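Local coordinates for protein beta-glucosidase (Chaetomella raphigera, PDB 6JXG) that probably hydrolyses terminal, non-reducing beta-D-glucosyl residues with release of beta-D-glucose, as a secreted glycoside hydrolase family 3 enzyme of cellulose degradation, at residues A[559-564]-A[645-651]; A[633-639]-A[693-699]. All coordinates share one frame. Residue numbers count along the deposited sequence, not the author numbering.

In the fold
The two contacts illustrate how one sheet can be built internally and docked externally by different chemistry. Contact 2 (633-639 with 693-699) lies within the fibronectin type III-like domain, pairing two inner strands of a four-stranded antiparallel sheet through backbone hydrogen bonds and apolar side chains. Contact 1 (559-564 with 645-651) joins an edge strand of the sheet, 649-658, and the loop before it to a helix of the family 3 C-terminal domain; there side-chain hydrogen bonds, a long salt bridge and bridging waters combine with packing on two prolines. Both are largely buried, although Gln564 is exposed in contact 1. Their centres lie about 10 Å apart, and backbone pairing of strand 628-637 with strand 649-658 connects them directly.

Contact 1 of 2, residues A[559-564]-A[645-651]; sequences YRHFDQ and SPPKQLR
A six-residue helix, 559-564, lies against segment 645-651, which is extended from Ser645 to Leu650 except at Pro647 (phi/psi -59/-33), where the chain bends before entering the strand at Gln649. The short helix and strand axes approach to 10.5 Å at 131°, and the nearest CA atoms, 5.2 Å apart, are those of Arg560 and Pro646. Arg560, the most engaged residue, extends its side chain (m, t, t): CG rests 3.6 Å from Pro646 CB, and NH2 donates to Gln649 OE1 at 2.9 Å. The same nitrogen reaches Leu650 O through a water, while Asp130 holds NH1 in a salt bridge. Asp563, chi1 m, points toward the loop, its CB 3.9 Å from Pro647 CG. Asp563 OD2 stands 3.9 Å from Lys648 NZ, a long salt bridge, and one water links OD2 to Lys648 N; OD1 forms a salt bridge with Arg702, and Lys648 NZ a hydrogen bond with Ser701 O. Tyr559, chi1 p, accepts a hydrogen bond at OH from Leu650 N, 3.0 Å away, and also bonds Asp130. The helix docks on an edge strand and the proline-rich loop before it, at the interface between the C-terminal and fibronectin type III-like domains of this glycosidase.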
loop_
_atom_site.group_PDB
_atom_site.type_symbol
_atom_site.label_atom_id
_atom_site.label_comp_id
_atom_site.label_asym_id
_atom_site.label_seq_id
_atom_site.Cartn_x
_atom_site.Cartn_y
_atom_site.Cartn_z
ATOM N N TYR A 559 -12.707 -9.302 5.111
ATOM C CA TYR A 559 -14.150 -9.194 5.426
ATOM C C TYR A 559 -15.052 -10.078 4.581
ATOM O O TYR A 559 -16.139 -10.440 5.017
ATOM C CB TYR A 559 -14.657 -7.734 5.379
ATOM C CG TYR A 559 -14.710 -7.100 3.988
ATOM C CD1 TYR A 559 -15.892 -6.999 3.308
ATOM C CD2 TYR A 559 -13.548 -6.601 3.376
ATOM C CE1 TYR A 559 -15.975 -6.456 2.042
ATOM C CE2 TYR A 559 -13.642 -5.984 2.161
ATOM C CZ TYR A 559 -14.841 -5.958 1.463
ATOM O OH TYR A 559 -14.900 -5.394 0.200
ATOM N N ARG A 560 -14.635 -10.365 3.350
ATOM C CA ARG A 560 -15.352 -11.309 2.485
ATOM C C ARG A 560 -15.535 -12.666 3.183
ATOM O O ARG A 560 -16.603 -13.266 3.092
ATOM C CB ARG A 560 -14.572 -11.501 1.184
ATOM C CG ARG A 560 -14.501 -10.263 0.281
ATOM C CD ARG A 560 -13.359 -10.418 -0.759
ATOM N NE ARG A 560 -13.620 -9.605 -1.961
ATOM C CZ ARG A 560 -13.452 -8.287 -2.040
ATOM N NH1 ARG A 560 -12.969 -7.649 -0.993
ATOM N NH2 ARG A 560 -13.849 -7.602 -3.136
ATOM N N HIS A 561 -14.506 -13.123 3.880
ATOM C CA HIS A 561 -14.594 -14.330 4.700
ATOM C C HIS A 561 -15.477 -14.199 5.913
ATOM O O HIS A 561 -16.349 -15.067 6.161
ATOM C CB HIS A 561 -13.209 -14.817 5.098
ATOM C CG HIS A 561 -13.206 -15.890 6.133
ATOM N ND1 HIS A 561 -13.646 -17.177 5.903
ATOM C CD2 HIS A 561 -12.754 -15.867 7.407
ATOM C CE1 HIS A 561 -13.493 -17.891 7.008
ATOM N NE2 HIS A 561 -12.941 -17.120 7.927
ATOM N N PHE A 562 -15.265 -13.151 6.673
ATOM C CA PHE A 562 -16.095 -12.923 7.878
ATOM C C PHE A 562 -17.559 -12.897 7.449
ATOM O O PHE A 562 -18.422 -13.517 8.148
ATOM C CB PHE A 562 -15.691 -11.665 8.635
ATOM C CG PHE A 562 -14.357 -11.769 9.310
ATOM C CD1 PHE A 562 -14.270 -12.004 10.658
ATOM C CD2 PHE A 562 -13.155 -11.643 8.575
ATOM C CE1 PHE A 562 -13.068 -12.092 11.293
ATOM C CE2 PHE A 562 -11.920 -11.806 9.206
ATOM C CZ PHE A 562 -11.873 -12.015 10.577
ATOM N N ASP A 563 -17.841 -12.195 6.336
ATOM C CA ASP A 563 -19.211 -12.062 5.871
ATOM C C ASP A 563 -19.736 -13.462 5.416
ATOM O O ASP A 563 -20.817 -13.904 5.831
ATOM C CB ASP A 563 -19.334 -11.046 4.707
ATOM C CG ASP A 563 -19.018 -9.644 5.108
ATOM O OD1 ASP A 563 -18.920 -9.358 6.322
ATOM O OD2 ASP A 563 -18.936 -8.757 4.194
ATOM N N GLN A 564 -18.982 -14.168 4.601
ATOM C CA GLN A 564 -19.470 -15.455 4.012
ATOM C C GLN A 564 -19.656 -16.541 5.078
ATOM O O GLN A 564 -20.529 -17.384 4.986
ATOM C CB GLN A 564 -18.489 -15.983 2.964
ATOM C CG GLN A 564 -18.895 -17.322 2.298
ATOM C CD GLN A 564 -20.262 -17.291 1.627
ATOM O OE1 GLN A 564 -20.980 -18.310 1.585
ATOM N NE2 GLN A 564 -20.631 -16.144 1.069
ATOM N N SER A 645 -20.155 -15.882 -4.619
ATOM C CA SER A 645 -19.202 -14.768 -4.464
ATOM C C SER A 645 -19.312 -14.208 -3.035
ATOM O O SER A 645 -20.282 -14.524 -2.324
ATOM C CB SER A 645 -19.551 -13.656 -5.440
ATOM O OG SER A 645 -19.684 -14.105 -6.758
ATOM N N PRO A 646 -18.359 -13.359 -2.635
ATOM C CA PRO A 646 -18.615 -12.707 -1.339
ATOM C C PRO A 646 -19.950 -11.994 -1.380
ATOM O O PRO A 646 -20.337 -11.395 -2.450
ATOM C CB PRO A 646 -17.484 -11.710 -1.201
ATOM C CG PRO A 646 -16.396 -12.202 -2.157
ATOM C CD PRO A 646 -17.188 -12.780 -3.317
ATOM N N PRO A 647 -20.641 -11.997 -0.237
ATOM C CA PRO A 647 -21.938 -11.309 -0.170
ATOM C C PRO A 647 -21.896 -9.830 -0.478
ATOM O O PRO A 647 -22.793 -9.366 -1.121
ATOM C CB PRO A 647 -22.405 -11.520 1.273
ATOM C CG PRO A 647 -21.536 -12.585 1.830
ATOM C CD PRO A 647 -20.314 -12.741 0.989
ATOM N N LYS A 648 -20.796 -9.160 -0.111
ATOM C CA LYS A 648 -20.631 -7.713 -0.264
ATOM C C LYS A 648 -19.191 -7.483 -0.768
ATOM O O LYS A 648 -18.193 -8.053 -0.231
ATOM C CB LYS A 648 -20.730 -7.004 1.125
ATOM C CG LYS A 648 -22.131 -6.616 1.617
ATOM C CD LYS A 648 -22.138 -5.993 3.026
ATOM C CE LYS A 648 -21.857 -7.071 4.080
ATOM N NZ LYS A 648 -22.088 -6.822 5.516
ATOM N N GLN A 649 -19.042 -6.635 -1.769
ATOM C CA GLN A 649 -17.683 -6.270 -2.241
ATOM C C GLN A 649 -17.636 -4.770 -2.415
ATOM O O GLN A 649 -18.503 -4.194 -3.104
ATOM C CB GLN A 649 -17.464 -6.889 -3.597
ATOM C CG GLN A 649 -17.264 -8.376 -3.511
ATOM C CD GLN A 649 -16.758 -8.932 -4.799
ATOM O OE1 GLN A 649 -15.559 -9.029 -5.010
ATOM N NE2 GLN A 649 -17.654 -9.283 -5.679
ATOM N N LEU A 650 -16.632 -4.128 -1.829
ATOM C CA LEU A 650 -16.503 -2.705 -1.916
ATOM C C LEU A 650 -16.380 -2.320 -3.359
ATOM O O LEU A 650 -15.532 -2.888 -4.037
ATOM C CB LEU A 650 -15.238 -2.231 -1.194
ATOM C CG LEU A 650 -15.121 -0.730 -1.056
ATOM C CD1 LEU A 650 -16.103 -0.043 -0.138
ATOM C CD2 LEU A 650 -13.692 -0.238 -0.798
ATOM N N ARG A 651 -17.233 -1.406 -3.825
ATOM C CA ARG A 651 -17.126 -0.856 -5.184
ATOM C C ARG A 651 -17.240 0.650 -5.289
ATOM O O ARG A 651 -17.354 1.222 -6.416
ATOM C CB ARG A 651 -18.134 -1.564 -6.133
ATOM C CG ARG A 651 -17.942 -3.057 -6.284
ATOM C CD ARG A 651 -16.626 -3.448 -6.955
ATOM N NE ARG A 651 -16.614 -4.795 -7.483
ATOM C CZ ARG A 651 -15.720 -5.741 -7.225
ATOM N NH1 ARG A 651 -14.691 -5.533 -6.391
ATOM N NH2 ARG A 651 -15.850 -6.903 -7.797
HETATM O O HOH W 1 -13.658 -4.830 -3.350
HETATM O O HOH W 2 -18.523 -9.887 1.788
HETATM O O HOH W 3 -21.571 -8.859 7.063
#

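Contact 2 of 2, residues A[633-639]-A[693-699]; sequences QLYIGLP and FSLYVGA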
loop_
_atom_site.group_PDB
_atom_site.type_symbol
_atom_site.label_atom_id
_atom_site.label_comp_id
_atom_site.label_asym_id
_atom_site.label_seq_id
_atom_site.Cartn_x
_atom_site.Cartn_y
_atom_site.Cartn_z
ATOM N N GLN A 633 -19.375 4.459 2.007
ATOM C CA GLN A 633 -18.907 3.251 1.334
ATOM C C GLN A 633 -20.060 2.598 0.636
ATOM O O GLN A 633 -21.178 2.588 1.194
ATOM C CB GLN A 633 -18.298 2.261 2.293
ATOM C CG GLN A 633 -17.104 2.868 3.003
ATOM C CD GLN A 633 -16.747 2.189 4.298
ATOM O OE1 GLN A 633 -16.737 0.971 4.394
ATOM N NE2 GLN A 633 -16.416 2.986 5.296
ATOM N N LEU A 634 -19.759 2.046 -0.545
ATOM C CA LEU A 634 -20.684 1.269 -1.353
ATOM C C LEU A 634 -20.164 -0.127 -1.534
ATOM O O LEU A 634 -19.051 -0.304 -2.065
ATOM C CB LEU A 634 -20.766 1.856 -2.760
ATOM C CG LEU A 634 -21.910 1.593 -3.723
ATOM C CD1 LEU A 634 -21.545 1.548 -5.178
ATOM C CD2 LEU A 634 -23.002 0.662 -3.323
ATOM N N TYR A 635 -20.998 -1.105 -1.172
ATOM C CA TYR A 635 -20.765 -2.551 -1.308
ATOM C C TYR A 635 -21.877 -3.117 -2.242
ATOM O O TYR A 635 -23.078 -2.671 -2.229
ATOM C CB TYR A 635 -20.782 -3.273 0.050
ATOM C CG TYR A 635 -19.677 -2.815 0.987
ATOM C CD1 TYR A 635 -18.469 -3.474 1.042
ATOM C CD2 TYR A 635 -19.821 -1.657 1.741
ATOM C CE1 TYR A 635 -17.441 -3.023 1.882
ATOM C CE2 TYR A 635 -18.793 -1.201 2.577
ATOM C CZ TYR A 635 -17.591 -1.864 2.602
ATOM O OH TYR A 635 -16.595 -1.367 3.428
ATOM N N ILE A 636 -21.448 -3.999 -3.123
ATOM C CA ILE A 636 -22.331 -4.594 -4.119
ATOM C C ILE A 636 -22.459 -6.083 -3.898
ATOM O O ILE A 636 -21.476 -6.774 -3.594
ATOM C CB ILE A 636 -21.815 -4.271 -5.503
ATOM C CG1 ILE A 636 -22.009 -2.748 -5.667
ATOM C CG2 ILE A 636 -22.510 -5.107 -6.562
ATOM C CD1 ILE A 636 -21.854 -2.239 -7.045
ATOM N N GLY A 637 -23.684 -6.582 -4.024
ATOM C CA GLY A 637 -23.947 -8.014 -3.963
ATOM C C GLY A 637 -24.358 -8.422 -5.344
ATOM O O GLY A 637 -25.132 -7.721 -5.983
ATOM N N LEU A 638 -23.773 -9.483 -5.871
ATOM C CA LEU A 638 -24.085 -9.886 -7.236
ATOM C C LEU A 638 -25.374 -10.696 -7.295
ATOM O O LEU A 638 -25.729 -11.373 -6.360
ATOM C CB LEU A 638 -22.957 -10.770 -7.757
ATOM C CG LEU A 638 -21.824 -10.248 -8.587
ATOM C CD1 LEU A 638 -21.661 -8.716 -8.767
ATOM C CD2 LEU A 638 -20.590 -10.988 -8.139
ATOM N N PRO A 639 -26.057 -10.665 -8.441
ATOM C CA PRO A 639 -27.272 -11.490 -8.579
ATOM C C PRO A 639 -27.019 -13.008 -8.498
ATOM O O PRO A 639 -25.867 -13.495 -8.711
ATOM C CB PRO A 639 -27.791 -11.108 -9.956
ATOM C CG PRO A 639 -26.645 -10.641 -10.692
ATOM C CD PRO A 639 -25.665 -10.023 -9.700
ATOM N N PHE A 693 -28.406 -6.251 -9.133
ATOM C CA PHE A 693 -27.304 -6.080 -8.180
ATOM C C PHE A 693 -27.876 -5.564 -6.909
ATOM O O PHE A 693 -28.759 -4.714 -6.934
ATOM C CB PHE A 693 -26.287 -5.081 -8.739
ATOM C CG PHE A 693 -25.668 -5.536 -10.036
ATOM C CD1 PHE A 693 -24.589 -6.396 -10.042
ATOM C CD2 PHE A 693 -26.143 -5.063 -11.270
ATOM C CE1 PHE A 693 -23.986 -6.808 -11.228
ATOM C CE2 PHE A 693 -25.527 -5.469 -12.461
ATOM C CZ PHE A 693 -24.480 -6.368 -12.447
ATOM N N SER A 694 -27.369 -6.017 -5.765
ATOM C CA SER A 694 -27.729 -5.408 -4.515
ATOM C C SER A 694 -26.723 -4.298 -4.159
ATOM O O SER A 694 -25.535 -4.494 -4.305
ATOM C CB SER A 694 -27.725 -6.457 -3.434
ATOM O OG SER A 694 -28.728 -7.341 -3.710
ATOM N N LEU A 695 -27.225 -3.139 -3.773
ATOM C CA LEU A 695 -26.425 -1.973 -3.407
ATOM C C LEU A 695 -26.570 -1.707 -1.900
ATOM O O LEU A 695 -27.680 -1.618 -1.433
ATOM C CB LEU A 695 -27.007 -0.791 -4.108
ATOM C CG LEU A 695 -27.121 -0.913 -5.630
ATOM C CD1 LEU A 695 -27.719 0.313 -6.290
ATOM C CD2 LEU A 695 -25.756 -1.216 -6.189
ATOM N N TYR A 696 -25.452 -1.606 -1.166
ATOM C CA TYR A 696 -25.429 -1.398 0.260
ATOM C C TYR A 696 -24.596 -0.187 0.507
ATOM O O TYR A 696 -23.423 -0.211 0.136
ATOM C CB TYR A 696 -24.897 -2.591 1.037
ATOM C CG TYR A 696 -25.617 -3.832 0.711
ATOM C CD1 TYR A 696 -26.969 -4.002 1.070
ATOM C CD2 TYR A 696 -25.002 -4.852 0.042
ATOM C CE1 TYR A 696 -27.638 -5.161 0.779
ATOM C CE2 TYR A 696 -25.697 -6.017 -0.274
ATOM C CZ TYR A 696 -26.989 -6.158 0.117
ATOM O OH TYR A 696 -27.657 -7.288 -0.200
ATOM N N VAL A 697 -25.195 0.906 1.003
ATOM C CA VAL A 697 -24.417 2.117 1.264
ATOM C C VAL A 697 -24.377 2.344 2.759
ATOM O O VAL A 697 -25.422 2.296 3.434
ATOM C CB VAL A 697 -24.937 3.343 0.495
ATOM C CG1 VAL A 697 -24.225 4.635 0.959
ATOM C CG2 VAL A 697 -24.810 3.109 -0.981
ATOM N N GLY A 698 -23.170 2.579 3.298
ATOM C CA GLY A 698 -23.068 2.903 4.698
ATOM C C GLY A 698 -21.699 3.359 5.190
ATOM O O GLY A 698 -20.870 3.782 4.398
ATOM N N ALA A 699 -21.524 3.293 6.509
ATOM C CA ALA A 699 -20.367 3.786 7.181
ATOM C C ALA A 699 -19.244 2.738 7.351
ATOM O O ALA A 699 -18.156 3.100 7.782
ATOM C CB ALA A 699 -20.820 4.328 8.527
#
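Antiparallel pairing in its regular form satisfies backbone groups two residues at a time, and this contact repeats the pattern three times. At the first hydrogen-bonded pair, Gln633 N gives to Gly698 O and Gly698 N to Gln633 O, both at 2.9 Å. Tyr635 N then donates to Tyr696 O at 2.9 Å and Tyr696 N to Tyr635 O at 2.8 Å; finally Gly637 N donates to Ser694 O and Ser694 N to Gly637 O, each at 2.8 Å. Between them, the non-hydrogen-bonded pairs Leu634-Val697 and Ile636-Leu695 turn their backbone groups outward: Leu634 and Ile636 bond to strand 649-658, Leu695 to strand 704-711. Some carbonyls also receive CA-H...O contacts, as from Ile636 CA to Ser694 O at 3.2 Å. Among side chains, Tyr635 OH donates to Gln633 OE1 at 2.5 Å, and Gln633 NE2 is taken up by Gly574 O. Leu634 CD2 packs 3.8 Å from Val697 CG2. In line with the beta-sandwich of fibronectin type III-like domains, this central strand pair of the antiparallel sheet is flanked by strands 649-658 and 704-711, while its Leu634, Ile636, Leu695 and Val697 face packs on strands 582-591 and 663-671.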